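Local coordinates for protein DNA ligase (Archaeoglobus fulgidus, PDB 3GDE) that probably seals nicks in double-stranded DNA during replication, recombination and repair, using ATP and magnesium and passing through a covalent enzyme-adenylate intermediate, at residues E481-L486 and Y501-A506; L446-L451 and R466-F471; D429-G434 and G459-V464; V64-L69 and L161-M166; G435-G440 and Q491-E496. All coordinates share one frame; numbering follows the deposited sequence.

Interaction 1 of 5, residues E481-L486 and Y501-A506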
# COMPACT_ATOMS: atom_id res chain seq x y z
N GLU A 481 5.19 -10.51 -20.06
CA GLU A 481 6.44 -10.99 -19.49
C GLU A 481 6.45 -10.92 -17.97
O GLU A 481 6.98 -11.81 -17.31
CB GLU A 481 7.65 -10.26 -20.07
CG GLU A 481 7.87 -10.49 -21.58
CD GLU A 481 8.15 -11.95 -21.93
OE1 GLU A 481 7.28 -12.60 -22.56
OE2 GLU A 481 9.24 -12.44 -21.54
N MET A 482 5.83 -9.88 -17.40
CA MET A 482 5.78 -9.76 -15.95
C MET A 482 4.69 -10.60 -15.27
O MET A 482 4.78 -10.87 -14.08
CB MET A 482 5.75 -8.29 -15.50
CG MET A 482 4.42 -7.57 -15.63
SD MET A 482 4.65 -5.85 -15.11
CE MET A 482 5.52 -5.18 -16.52
N PHE A 483 3.70 -11.04 -16.05
CA PHE A 483 2.58 -11.83 -15.52
C PHE A 483 2.75 -13.32 -15.65
O PHE A 483 2.21 -14.09 -14.84
CB PHE A 483 1.30 -11.50 -16.26
CG PHE A 483 0.52 -10.41 -15.64
CD1 PHE A 483 0.39 -10.34 -14.26
CD2 PHE A 483 -0.13 -9.48 -16.44
CE1 PHE A 483 -0.34 -9.35 -13.68
CE2 PHE A 483 -0.87 -8.48 -15.88
CZ PHE A 483 -0.98 -8.40 -14.49
N ARG A 484 3.44 -13.73 -16.71
CA ARG A 484 3.69 -15.14 -17.01
C ARG A 484 4.10 -15.97 -15.77
O ARG A 484 3.47 -16.99 -15.50
CB ARG A 484 4.70 -15.28 -18.17
CG ARG A 484 4.85 -16.71 -18.67
CD ARG A 484 5.76 -16.79 -19.90
NE ARG A 484 4.99 -16.87 -21.14
CZ ARG A 484 5.05 -15.99 -22.14
NH1 ARG A 484 5.86 -14.94 -22.07
NH2 ARG A 484 4.29 -16.18 -23.21
N PRO A 485 5.14 -15.53 -15.01
CA PRO A 485 5.58 -16.31 -13.83
C PRO A 485 4.50 -16.47 -12.75
O PRO A 485 4.57 -17.40 -11.95
CB PRO A 485 6.73 -15.47 -13.26
CG PRO A 485 7.16 -14.59 -14.37
CD PRO A 485 5.95 -14.31 -15.18
N LEU A 486 3.53 -15.57 -12.76
CA LEU A 486 2.50 -15.52 -11.73
C LEU A 486 1.26 -16.34 -12.08
O LEU A 486 0.30 -16.33 -11.31
CB LEU A 486 2.10 -14.06 -11.45
CG LEU A 486 3.18 -13.02 -11.12
CD1 LEU A 486 2.51 -11.72 -10.71
CD2 LEU A 486 4.15 -13.49 -10.01
N TYR A 501 0.24 -7.05 -9.19
CA TYR A 501 0.32 -5.81 -9.95
C TYR A 501 -0.98 -5.02 -9.91
O TYR A 501 -2.07 -5.60 -9.85
CB TYR A 501 0.79 -6.09 -11.38
CG TYR A 501 2.20 -6.66 -11.42
CD1 TYR A 501 2.43 -7.97 -11.84
CD2 TYR A 501 3.29 -5.89 -11.01
CE1 TYR A 501 3.72 -8.50 -11.87
CE2 TYR A 501 4.59 -6.40 -11.03
CZ TYR A 501 4.80 -7.71 -11.46
OH TYR A 501 6.09 -8.24 -11.50
N VAL A 502 -0.85 -3.70 -9.91
CA VAL A 502 -1.99 -2.81 -9.84
C VAL A 502 -2.03 -1.94 -11.11
O VAL A 502 -1.01 -1.35 -11.48
CB VAL A 502 -1.93 -1.93 -8.54
CG1 VAL A 502 -2.94 -0.79 -8.58
CG2 VAL A 502 -2.11 -2.80 -7.29
N PHE A 503 -3.18 -1.88 -11.77
CA PHE A 503 -3.37 -1.00 -12.93
C PHE A 503 -4.13 0.25 -12.52
O PHE A 503 -5.06 0.16 -11.71
CB PHE A 503 -4.21 -1.67 -14.03
CG PHE A 503 -3.51 -2.75 -14.80
CD1 PHE A 503 -2.15 -3.00 -14.63
CD2 PHE A 503 -4.22 -3.52 -15.72
CE1 PHE A 503 -1.51 -4.00 -15.35
CE2 PHE A 503 -3.59 -4.52 -16.46
CZ PHE A 503 -2.24 -4.76 -16.28
N GLU A 504 -3.76 1.40 -13.07
CA GLU A 504 -4.65 2.56 -13.05
C GLU A 504 -5.68 2.42 -14.19
O GLU A 504 -5.31 2.26 -15.36
CB GLU A 504 -3.89 3.88 -13.17
CG GLU A 504 -4.82 5.12 -13.04
CD GLU A 504 -4.10 6.44 -13.12
OE1 GLU A 504 -2.84 6.47 -13.03
OE2 GLU A 504 -4.79 7.48 -13.25
N VAL A 505 -6.96 2.48 -13.83
CA VAL A 505 -8.06 2.19 -14.73
C VAL A 505 -9.06 3.36 -14.74
O VAL A 505 -9.51 3.81 -13.68
CB VAL A 505 -8.80 0.90 -14.31
CG1 VAL A 505 -9.96 0.59 -15.25
CG2 VAL A 505 -7.84 -0.28 -14.26
N ALA A 506 -9.38 3.84 -15.95
CA ALA A 506 -10.47 4.79 -16.14
C ALA A 506 -11.75 4.05 -16.51
O ALA A 506 -11.71 2.90 -16.95
CB ALA A 506 -10.10 5.80 -17.23
O HOH W 1 6.82 -10.71 -12.41
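Met482 sets its sulfur almost exactly over the centre of the Tyr501 ring, SD lying 4.1 Å from the ring centroid and 9° off the normal, a Met-aromatic contact where the helix 473-483 of the OB-fold domain runs up against strand 502-506. CG of Met482 sits between its backbone N and carbonyl carbon (chi1 77°), an uncommon choice for a helical residue that carries CG over the tyrosine face. Leu486 crosses the same ring at about a right angle and brings CD1 to 3.6 Å from Tyr501 CE1. The edge of Tyr501 is turned toward the face of Phe483 in an offset edge-to-face pair, planes 75° apart, and CE1 of Phe483 comes to 3.6 Å from CD1 of Tyr501. Further in, Phe483 and Phe503 reach toward each other tip to tip, while Phe497 stacks on Phe483. Strand 502-506 in turn pairs with strand 428-437, so these rings join the helix to the barrel wall. The polar end of Tyr501 is served by a water in the ring plane, which lies 2.7 Å from OH and donates a bond to Met482 O at 2.6 Å.

Interaction 2 of 5, residues L446-L451 and R466-F471; sequences LSSFEL and RVATGF
Phe449 and Val467 form an antiparallel hydrogen-bonded pair, N of each 3.0 Å from O of the other, in the hairpin of strands 446-454 and 461-467 of the OB-fold domain. The next pair, Glu450 with Arg466, is non-hydrogen-bonded. On the other side Ser447 and Ser448 both face Glu436 of the neighbouring strand, a classic beta bulge. CG1 of Val467 lies between its backbone N and carbonyl carbon (chi1 64°), which puts it 3.7 Å from Leu451 CD1 and also beside the CB of Phe449. The Phe449 ring brings CE1 over one face of Phe471, 3.3 Å from CZ of that residue, with the planes oblique at 46°. An alanine in place of Phe471 would probably take this ring away from CD1 and CE1 of Phe449 and deprive Phe527 of its stacking partner, opening a gap beneath the helix 473-483. On the face of Glu450 and Arg466, the carboxylate and guanidinium planes stand 68° apart, and the salt bridge from Glu450 OE1 to Arg466 NE is long at 3.9 Å; Glu450 OE2 is paired instead with Lys463. Where the strands part, one water donates to Ser447 O at 2.9 Å and to Ala468 O at 2.7 Å.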
# COMPACT_ATOMS: atom_id res chain seq x y z
N LEU A 446 -1.00 -11.72 -23.52
CA LEU A 446 -2.24 -11.49 -22.80
C LEU A 446 -2.93 -10.28 -23.44
O LEU A 446 -2.27 -9.29 -23.77
CB LEU A 446 -1.97 -11.24 -21.32
CG LEU A 446 -1.39 -12.41 -20.53
CD1 LEU A 446 -0.78 -11.88 -19.24
CD2 LEU A 446 -2.44 -13.49 -20.25
N SER A 447 -4.24 -10.37 -23.64
CA SER A 447 -4.98 -9.30 -24.33
C SER A 447 -5.99 -8.60 -23.43
O SER A 447 -6.36 -7.45 -23.67
CB SER A 447 -5.68 -9.86 -25.57
OG SER A 447 -6.72 -10.76 -25.21
N SER A 448 -6.42 -9.31 -22.38
CA SER A 448 -7.52 -8.92 -21.51
C SER A 448 -7.17 -9.21 -20.04
O SER A 448 -6.50 -10.21 -19.76
CB SER A 448 -8.74 -9.73 -21.91
OG SER A 448 -9.88 -9.25 -21.27
N PHE A 449 -7.63 -8.37 -19.11
CA PHE A 449 -7.21 -8.43 -17.69
C PHE A 449 -8.37 -8.28 -16.72
O PHE A 449 -9.17 -7.36 -16.84
CB PHE A 449 -6.13 -7.38 -17.38
CG PHE A 449 -4.96 -7.42 -18.31
CD1 PHE A 449 -4.95 -6.65 -19.48
CD2 PHE A 449 -3.86 -8.23 -18.04
CE1 PHE A 449 -3.86 -6.69 -20.36
CE2 PHE A 449 -2.76 -8.28 -18.92
CZ PHE A 449 -2.76 -7.51 -20.07
N GLU A 450 -8.45 -9.19 -15.76
CA GLU A 450 -9.49 -9.16 -14.72
C GLU A 450 -9.04 -8.27 -13.58
O GLU A 450 -7.87 -8.34 -13.15
CB GLU A 450 -9.75 -10.57 -14.18
CG GLU A 450 -10.27 -11.54 -15.21
CD GLU A 450 -11.64 -11.14 -15.73
OE1 GLU A 450 -11.80 -11.00 -16.96
OE2 GLU A 450 -12.55 -10.96 -14.90
N LEU A 451 -9.95 -7.43 -13.08
CA LEU A 451 -9.59 -6.37 -12.13
C LEU A 451 -10.39 -6.47 -10.84
O LEU A 451 -11.59 -6.74 -10.86
CB LEU A 451 -9.80 -4.98 -12.75
CG LEU A 451 -9.16 -4.66 -14.10
CD1 LEU A 451 -9.75 -3.37 -14.64
CD2 LEU A 451 -7.64 -4.58 -14.03
N ARG A 466 -13.33 -6.00 -16.18
CA ARG A 466 -12.37 -6.55 -17.12
C ARG A 466 -11.99 -5.50 -18.16
O ARG A 466 -12.86 -4.82 -18.69
CB ARG A 466 -12.95 -7.78 -17.80
CG ARG A 466 -11.91 -8.57 -18.54
CD ARG A 466 -12.15 -8.52 -20.01
NE ARG A 466 -13.03 -9.60 -20.44
CZ ARG A 466 -13.39 -9.80 -21.70
NH1 ARG A 466 -12.95 -8.98 -22.66
NH2 ARG A 466 -14.20 -10.82 -22.00
N VAL A 467 -10.70 -5.39 -18.45
CA VAL A 467 -10.18 -4.34 -19.31
C VAL A 467 -9.37 -4.90 -20.48
O VAL A 467 -8.59 -5.84 -20.31
CB VAL A 467 -9.36 -3.27 -18.50
CG1 VAL A 467 -8.10 -3.86 -17.87
CG2 VAL A 467 -9.01 -2.06 -19.36
N ALA A 468 -9.57 -4.31 -21.67
CA ALA A 468 -8.90 -4.74 -22.90
C ALA A 468 -8.45 -3.54 -23.75
O ALA A 468 -7.58 -3.68 -24.61
CB ALA A 468 -9.80 -5.65 -23.70
N THR A 469 -9.05 -2.38 -23.50
CA THR A 469 -8.69 -1.16 -24.24
C THR A 469 -7.68 -0.30 -23.49
O THR A 469 -7.60 -0.34 -22.27
CB THR A 469 -9.94 -0.30 -24.63
OG1 THR A 469 -10.68 0.05 -23.45
CG2 THR A 469 -10.85 -1.07 -25.56
N GLY A 470 -6.91 0.48 -24.25
CA GLY A 470 -5.98 1.44 -23.69
C GLY A 470 -4.55 0.96 -23.72
O GLY A 470 -3.66 1.68 -23.26
N PHE A 471 -4.33 -0.24 -24.27
CA PHE A 471 -3.00 -0.87 -24.31
C PHE A 471 -2.31 -0.68 -25.66
O PHE A 471 -2.93 -0.87 -26.70
CB PHE A 471 -3.10 -2.38 -24.06
CG PHE A 471 -3.69 -2.76 -22.74
CD1 PHE A 471 -2.91 -2.77 -21.58
CD2 PHE A 471 -5.03 -3.16 -22.65
CE1 PHE A 471 -3.45 -3.14 -20.36
CE2 PHE A 471 -5.57 -3.52 -21.43
CZ PHE A 471 -4.78 -3.50 -20.27
O HOH W 2 -6.40 -5.69 -26.03

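Interaction 3 of 5, residues D429-G434 and G459-V464; sequences DLVVVG and GKLLKV
Leu461 begins the contact of strand 461-467 with strand 428-437, whose short segments cross at 98° with axes 8.6 Å apart, as strands on either side of strand 446-454 in the OB-fold barrel. Its chi2 of -15° nearly eclipses CD1 with CA, and CD1 lies 3.8 Å from Val431 CG2, the two side chains crossing at about a right angle. The Leu461 and Val433 side chains slide past each other in opposite directions, CG of Leu461 4.1 Å from CG1 of Val433. The aliphatic chain of Lys463 crosses Val433 obliquely, CE coming to 4.1 Å from CG2; its NZ is held by a salt bridge to Glu450 OE2. Val464 closes the row with CG1 3.8 Å from Leu430 CD1, and Leu522 packs on both residues. Every touching atom is a carbon, so the contact rests on van der Waals packing and burial of apolar surface, while both strands also bond through their backbones to strand 446-454 between them.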
# COMPACT_ATOMS: atom_id res chain seq x y z
N ASP A 429 -7.40 2.40 -8.96
CA ASP A 429 -6.33 1.45 -9.05
C ASP A 429 -6.77 0.09 -8.51
O ASP A 429 -7.25 -0.03 -7.37
CB ASP A 429 -5.05 2.02 -8.46
CG ASP A 429 -4.22 2.77 -9.51
OD1 ASP A 429 -4.28 4.03 -9.60
OD2 ASP A 429 -3.52 2.07 -10.28
N LEU A 430 -6.66 -0.91 -9.38
CA LEU A 430 -7.27 -2.20 -9.18
C LEU A 430 -6.24 -3.30 -9.39
O LEU A 430 -5.35 -3.18 -10.22
CB LEU A 430 -8.49 -2.38 -10.11
CG LEU A 430 -9.62 -1.34 -9.98
CD1 LEU A 430 -10.57 -1.35 -11.19
CD2 LEU A 430 -10.41 -1.49 -8.66
N VAL A 431 -6.36 -4.38 -8.62
CA VAL A 431 -5.42 -5.49 -8.71
C VAL A 431 -5.73 -6.32 -9.96
O VAL A 431 -6.89 -6.57 -10.27
CB VAL A 431 -5.48 -6.41 -7.44
CG1 VAL A 431 -4.39 -7.51 -7.50
CG2 VAL A 431 -5.31 -5.57 -6.18
N VAL A 432 -4.69 -6.74 -10.67
CA VAL A 432 -4.84 -7.68 -11.78
C VAL A 432 -4.86 -9.11 -11.24
O VAL A 432 -3.83 -9.67 -10.87
CB VAL A 432 -3.73 -7.52 -12.82
CG1 VAL A 432 -4.06 -8.36 -14.07
CG2 VAL A 432 -3.56 -6.07 -13.17
N VAL A 433 -6.06 -9.68 -11.19
CA VAL A 433 -6.25 -11.02 -10.62
C VAL A 433 -6.33 -12.13 -11.69
O VAL A 433 -6.26 -13.32 -11.37
CB VAL A 433 -7.48 -11.07 -9.67
CG1 VAL A 433 -7.23 -10.18 -8.45
CG2 VAL A 433 -8.78 -10.67 -10.39
N GLY A 434 -6.48 -11.73 -12.95
CA GLY A 434 -6.62 -12.70 -14.04
C GLY A 434 -6.43 -12.10 -15.42
O GLY A 434 -6.12 -10.92 -15.57
N GLY A 459 -8.94 -8.57 3.61
CA GLY A 459 -7.89 -8.59 2.59
C GLY A 459 -8.26 -9.34 1.31
O GLY A 459 -7.41 -9.57 0.44
N LYS A 460 -9.52 -9.74 1.18
CA LYS A 460 -9.97 -10.44 -0.03
C LYS A 460 -10.09 -9.47 -1.22
O LYS A 460 -10.37 -8.29 -1.04
CB LYS A 460 -11.29 -11.17 0.24
CG LYS A 460 -11.10 -12.42 1.11
CD LYS A 460 -12.35 -12.77 1.90
CE LYS A 460 -13.12 -13.90 1.28
NZ LYS A 460 -14.10 -14.50 2.24
N LEU A 461 -9.86 -9.99 -2.42
CA LEU A 461 -9.99 -9.20 -3.65
C LEU A 461 -11.34 -9.48 -4.28
O LEU A 461 -11.66 -10.64 -4.57
CB LEU A 461 -8.88 -9.50 -4.65
CG LEU A 461 -7.51 -8.81 -4.63
CD1 LEU A 461 -7.48 -7.54 -3.76
CD2 LEU A 461 -6.45 -9.76 -4.20
N LEU A 462 -12.13 -8.43 -4.49
CA LEU A 462 -13.45 -8.56 -5.08
C LEU A 462 -13.44 -8.04 -6.51
O LEU A 462 -13.13 -6.86 -6.76
CB LEU A 462 -14.51 -7.84 -4.22
CG LEU A 462 -14.51 -8.06 -2.70
CD1 LEU A 462 -15.58 -7.23 -2.00
CD2 LEU A 462 -14.70 -9.53 -2.36
N LYS A 463 -13.75 -8.93 -7.46
CA LYS A 463 -13.79 -8.59 -8.88
C LYS A 463 -14.74 -7.45 -9.18
O LYS A 463 -15.81 -7.34 -8.58
CB LYS A 463 -14.15 -9.80 -9.75
CG LYS A 463 -12.97 -10.65 -10.13
CD LYS A 463 -13.19 -11.30 -11.49
CE LYS A 463 -12.22 -12.44 -11.72
NZ LYS A 463 -12.41 -13.07 -13.06
N VAL A 464 -14.35 -6.61 -10.12
CA VAL A 464 -15.05 -5.37 -10.36
C VAL A 464 -15.16 -5.09 -11.88
O VAL A 464 -15.95 -4.26 -12.31
CB VAL A 464 -14.37 -4.25 -9.53
CG1 VAL A 464 -13.84 -3.12 -10.37
CG2 VAL A 464 -15.29 -3.78 -8.42

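Interaction 4 of 5, residues V64-L69 and L161-M166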
# COMPACT_ATOMS: atom_id res chain seq x y z
N VAL A 64 12.72 -10.81 -2.92
CA VAL A 64 12.66 -12.19 -3.34
C VAL A 64 11.45 -12.41 -4.26
O VAL A 64 10.29 -12.36 -3.82
CB VAL A 64 12.63 -13.15 -2.12
CG1 VAL A 64 12.41 -14.58 -2.56
CG2 VAL A 64 13.93 -13.05 -1.34
N GLY A 65 11.74 -12.61 -5.55
CA GLY A 65 10.72 -12.94 -6.54
C GLY A 65 10.46 -14.43 -6.60
O GLY A 65 11.28 -15.24 -6.12
N ILE A 66 9.32 -14.79 -7.19
CA ILE A 66 8.93 -16.20 -7.30
C ILE A 66 10.01 -17.10 -7.94
O ILE A 66 10.09 -18.29 -7.62
CB ILE A 66 7.54 -16.35 -8.00
CG1 ILE A 66 6.95 -17.74 -7.71
CG2 ILE A 66 7.61 -16.05 -9.52
CD1 ILE A 66 5.52 -17.93 -8.11
N GLY A 67 10.81 -16.54 -8.84
CA GLY A 67 11.91 -17.25 -9.49
C GLY A 67 12.97 -17.75 -8.51
O GLY A 67 13.48 -18.85 -8.67
N LEU A 68 13.29 -16.93 -7.50
CA LEU A 68 14.18 -17.34 -6.42
C LEU A 68 13.59 -18.48 -5.59
O LEU A 68 14.32 -19.38 -5.18
CB LEU A 68 14.53 -16.17 -5.50
CG LEU A 68 15.70 -15.27 -5.91
CD1 LEU A 68 15.45 -14.64 -7.26
CD2 LEU A 68 15.94 -14.22 -4.86
N LEU A 69 12.28 -18.43 -5.37
CA LEU A 69 11.58 -19.51 -4.67
C LEU A 69 11.65 -20.84 -5.43
O LEU A 69 11.88 -21.89 -4.82
CB LEU A 69 10.12 -19.13 -4.40
CG LEU A 69 9.71 -18.59 -3.02
CD1 LEU A 69 10.83 -17.77 -2.38
CD2 LEU A 69 8.44 -17.77 -3.11
N LEU A 161 4.07 -16.08 2.79
CA LEU A 161 4.55 -14.87 3.45
C LEU A 161 5.45 -14.06 2.52
O LEU A 161 5.22 -12.87 2.32
CB LEU A 161 5.25 -15.23 4.77
CG LEU A 161 5.88 -14.15 5.68
CD1 LEU A 161 4.92 -12.99 5.96
CD2 LEU A 161 6.35 -14.79 6.99
N ILE A 162 6.46 -14.72 1.94
CA ILE A 162 7.34 -14.10 0.93
C ILE A 162 6.55 -13.54 -0.27
O ILE A 162 6.90 -12.49 -0.81
CB ILE A 162 8.41 -15.11 0.44
CG1 ILE A 162 9.38 -15.47 1.57
CG2 ILE A 162 9.18 -14.55 -0.80
CD1 ILE A 162 10.18 -16.71 1.32
N LEU A 163 5.50 -14.24 -0.68
CA LEU A 163 4.63 -13.81 -1.77
C LEU A 163 3.55 -12.82 -1.31
O LEU A 163 2.74 -12.36 -2.12
CB LEU A 163 3.99 -15.03 -2.45
CG LEU A 163 4.99 -15.92 -3.19
CD1 LEU A 163 4.35 -17.19 -3.72
CD2 LEU A 163 5.70 -15.17 -4.31
N ASN A 164 3.53 -12.51 -0.01
CA ASN A 164 2.62 -11.53 0.59
C ASN A 164 1.10 -11.81 0.50
O ASN A 164 0.30 -10.90 0.73
CB ASN A 164 2.94 -10.10 0.11
CG ASN A 164 4.41 -9.69 0.35
OD1 ASN A 164 5.01 -9.03 -0.51
ND2 ASN A 164 4.98 -10.06 1.51
N GLU A 165 0.72 -13.05 0.18
CA GLU A 165 -0.69 -13.48 0.23
C GLU A 165 -0.88 -14.77 1.02
O GLU A 165 -0.65 -15.87 0.52
CB GLU A 165 -1.38 -13.50 -1.17
CG GLU A 165 -1.18 -14.73 -2.08
CD GLU A 165 -2.41 -15.09 -2.99
OE1 GLU A 165 -3.57 -14.65 -2.74
OE2 GLU A 165 -2.20 -15.86 -3.96
N MET A 166 -1.31 -14.63 2.27
CA MET A 166 -1.44 -15.74 3.22
C MET A 166 -2.68 -16.61 2.96
O MET A 166 -2.70 -17.79 3.34
CB MET A 166 -1.48 -15.21 4.66
CG MET A 166 -0.23 -14.47 5.11
SD MET A 166 1.26 -15.46 4.90
CE MET A 166 1.34 -16.38 6.42
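No flat group lies between Val64, Ile66 and Leu69 on one side and Ile162 and Leu163 on the other: no ring or amide offers a face or an edge here, and branched aliphatic carbons make the whole contact. It joins the start of helix 66-77, with Gly65 at its N-cap, to the end of helix 152-162 in the all-helical DNA-binding domain. That end is a Schellman motif, Asn164 taking a positive phi (62°) and returning its N to Leu161 O at 2.9 Å. Ile162 has CG2 anti to its backbone N, where the methyl meets Val64 CG1 at 3.7 Å and also Leu69 CD1 at 3.9 Å. Leu69 straddles the two residues with its fork. CD1 lies alongside Ile162, 3.9 Å from its CD1, and CD2 alongside Leu163, 3.9 Å from its CG, each pair sliding past in opposite directions. Leu94 of helix 94-108 packs on Ile66, Leu69 and Leu163, while Phe124 touches Ile162. Ile66 also reaches Pro485 and Ile498 of the OB-fold domain, so this corner forms part of the domain interface. Its link to Leu163 is looser, CB of Ile66 standing 4.3 Å from Leu163 CD2.

Interaction 5 of 5, residues G435-G440 and Q491-E496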
# COMPACT_ATOMS: atom_id res chain seq x y z
N GLY A 435 -6.64 -12.93 -16.44
CA GLY A 435 -6.41 -12.51 -17.80
C GLY A 435 -6.88 -13.49 -18.86
O GLY A 435 -7.43 -14.55 -18.55
N GLU A 436 -6.67 -13.11 -20.12
CA GLU A 436 -6.99 -13.94 -21.26
C GLU A 436 -5.87 -13.81 -22.28
O GLU A 436 -5.38 -12.71 -22.54
CB GLU A 436 -8.32 -13.55 -21.89
CG GLU A 436 -9.56 -13.94 -21.07
CD GLU A 436 -10.88 -13.49 -21.72
OE1 GLU A 436 -10.99 -12.31 -22.16
OE2 GLU A 436 -11.82 -14.32 -21.78
N TRP A 437 -5.45 -14.95 -22.82
CA TRP A 437 -4.52 -14.97 -23.93
C TRP A 437 -5.19 -14.44 -25.18
O TRP A 437 -6.38 -14.69 -25.41
CB TRP A 437 -3.99 -16.39 -24.15
CG TRP A 437 -3.08 -16.84 -23.06
CD1 TRP A 437 -3.35 -17.74 -22.07
CD2 TRP A 437 -1.74 -16.38 -22.83
NE1 TRP A 437 -2.27 -17.87 -21.24
CE2 TRP A 437 -1.26 -17.04 -21.68
CE3 TRP A 437 -0.90 -15.46 -23.48
CZ2 TRP A 437 0.03 -16.84 -21.17
CZ3 TRP A 437 0.38 -15.25 -22.98
CH2 TRP A 437 0.83 -15.94 -21.83
N GLY A 438 -4.43 -13.69 -25.97
CA GLY A 438 -4.88 -13.25 -27.30
C GLY A 438 -5.02 -14.42 -28.27
O GLY A 438 -4.86 -15.59 -27.90
N GLU A 439 -5.33 -14.10 -29.52
CA GLU A 439 -5.69 -15.11 -30.52
C GLU A 439 -4.94 -14.90 -31.83
O GLU A 439 -4.49 -13.77 -32.13
CB GLU A 439 -7.21 -15.13 -30.74
CG GLU A 439 -7.80 -13.93 -31.53
CD GLU A 439 -7.35 -12.56 -31.01
OE1 GLU A 439 -7.44 -12.31 -29.79
OE2 GLU A 439 -6.89 -11.73 -31.84
N GLY A 440 -4.79 -15.97 -32.61
CA GLY A 440 -4.09 -15.92 -33.90
C GLY A 440 -2.64 -15.49 -33.76
O GLY A 440 -1.82 -16.23 -33.20
N GLN A 491 -7.09 -22.29 -17.58
CA GLN A 491 -8.17 -23.04 -18.22
C GLN A 491 -8.37 -22.49 -19.64
O GLN A 491 -9.22 -21.63 -19.88
CB GLN A 491 -9.47 -22.91 -17.42
CG GLN A 491 -9.32 -23.23 -15.93
CD GLN A 491 -10.58 -22.93 -15.14
OE1 GLN A 491 -10.58 -22.98 -13.90
NE2 GLN A 491 -11.68 -22.62 -15.84
N GLY A 492 -7.54 -22.98 -20.56
CA GLY A 492 -7.60 -22.58 -21.96
C GLY A 492 -7.05 -21.20 -22.23
O GLY A 492 -5.84 -20.99 -22.28
N LYS A 493 -7.96 -20.24 -22.42
CA LYS A 493 -7.57 -18.85 -22.62
C LYS A 493 -7.51 -18.11 -21.28
O LYS A 493 -6.69 -17.21 -21.11
CB LYS A 493 -8.53 -18.15 -23.59
CG LYS A 493 -8.61 -18.77 -25.00
CD LYS A 493 -7.61 -18.16 -26.00
CE LYS A 493 -6.16 -18.63 -25.77
NZ LYS A 493 -6.00 -20.12 -25.80
N LYS A 494 -8.38 -18.51 -20.35
CA LYS A 494 -8.45 -17.96 -18.99
C LYS A 494 -7.24 -18.33 -18.13
O LYS A 494 -6.94 -19.52 -17.94
CB LYS A 494 -9.70 -18.50 -18.29
CG LYS A 494 -10.90 -17.58 -18.24
CD LYS A 494 -12.08 -18.34 -17.64
CE LYS A 494 -13.14 -17.40 -17.07
NZ LYS A 494 -14.44 -18.11 -16.81
N VAL A 495 -6.57 -17.31 -17.59
CA VAL A 495 -5.55 -17.51 -16.56
C VAL A 495 -5.88 -16.72 -15.29
O VAL A 495 -6.57 -15.69 -15.34
CB VAL A 495 -4.07 -17.21 -17.04
CG1 VAL A 495 -3.63 -18.16 -18.13
CG2 VAL A 495 -3.90 -15.76 -17.49
N GLU A 496 -5.41 -17.23 -14.16
CA GLU A 496 -5.48 -16.51 -12.90
C GLU A 496 -4.06 -16.21 -12.43
O GLU A 496 -3.14 -17.00 -12.68
CB GLU A 496 -6.28 -17.29 -11.85
CG GLU A 496 -7.76 -17.49 -12.24
CD GLU A 496 -8.55 -18.40 -11.29
OE1 GLU A 496 -9.75 -18.67 -11.57
OE2 GLU A 496 -7.98 -18.86 -10.26
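The antiparallel pairing of Gly435 to Trp437 with Lys493 to Val495 joins a beta hairpin, strands 487-491 and 494-497, to the end of the first strand of the OB-fold domain. Gly435 and Val495 are a hydrogen-bonded pair, with N of each 3.0 Å from O of the other. Trp437 N continues the ladder to Lys493 O at 3.1 Å. Beside the ladder, CG2 of Val495 lies 3.9 Å from Gly435 O. Trp437 crosses Val495 at about a right angle, its NE1 3.4 Å from CG1 of the valine. The Lys493 chain, bent at chi2 and chi3, brings CE to 3.5 Å from Trp437 CB. An alanine in place of Trp437 would probably leave Val495 CG1 and the side chain of Leu446 without the indole that packs on them, opening a gap beside these two residues. Gly492 takes the positive phi (75°) of the turn from Gln491 to Lys494, the type II' turn typical of a tight two-residue beta hairpin.

Overall arrangement
Interactions 1, 2, 3 and 5 all belong to the OB-fold domain and share its curled sheet. The centres of interactions 1 and 2 are about 10 Å apart, and their aromatic groups merge where Phe483 CE2 lies 3.6 Å from Phe449 CE2. Interactions 2 and 3 both use strand 461-467 and are tied by the salt bridge from Lys463 NZ to Glu450 OE2, 2.8 Å. Interaction 5 extends the strand of interaction 3. Interaction 4 stands apart in the DNA-binding domain, yet Ile66 CG2 meets Pro485 CB of interaction 1 at 3.9 Å, consistent with the closed conformation of the enzyme. All five lie away from the predicted ATP site around Lys252.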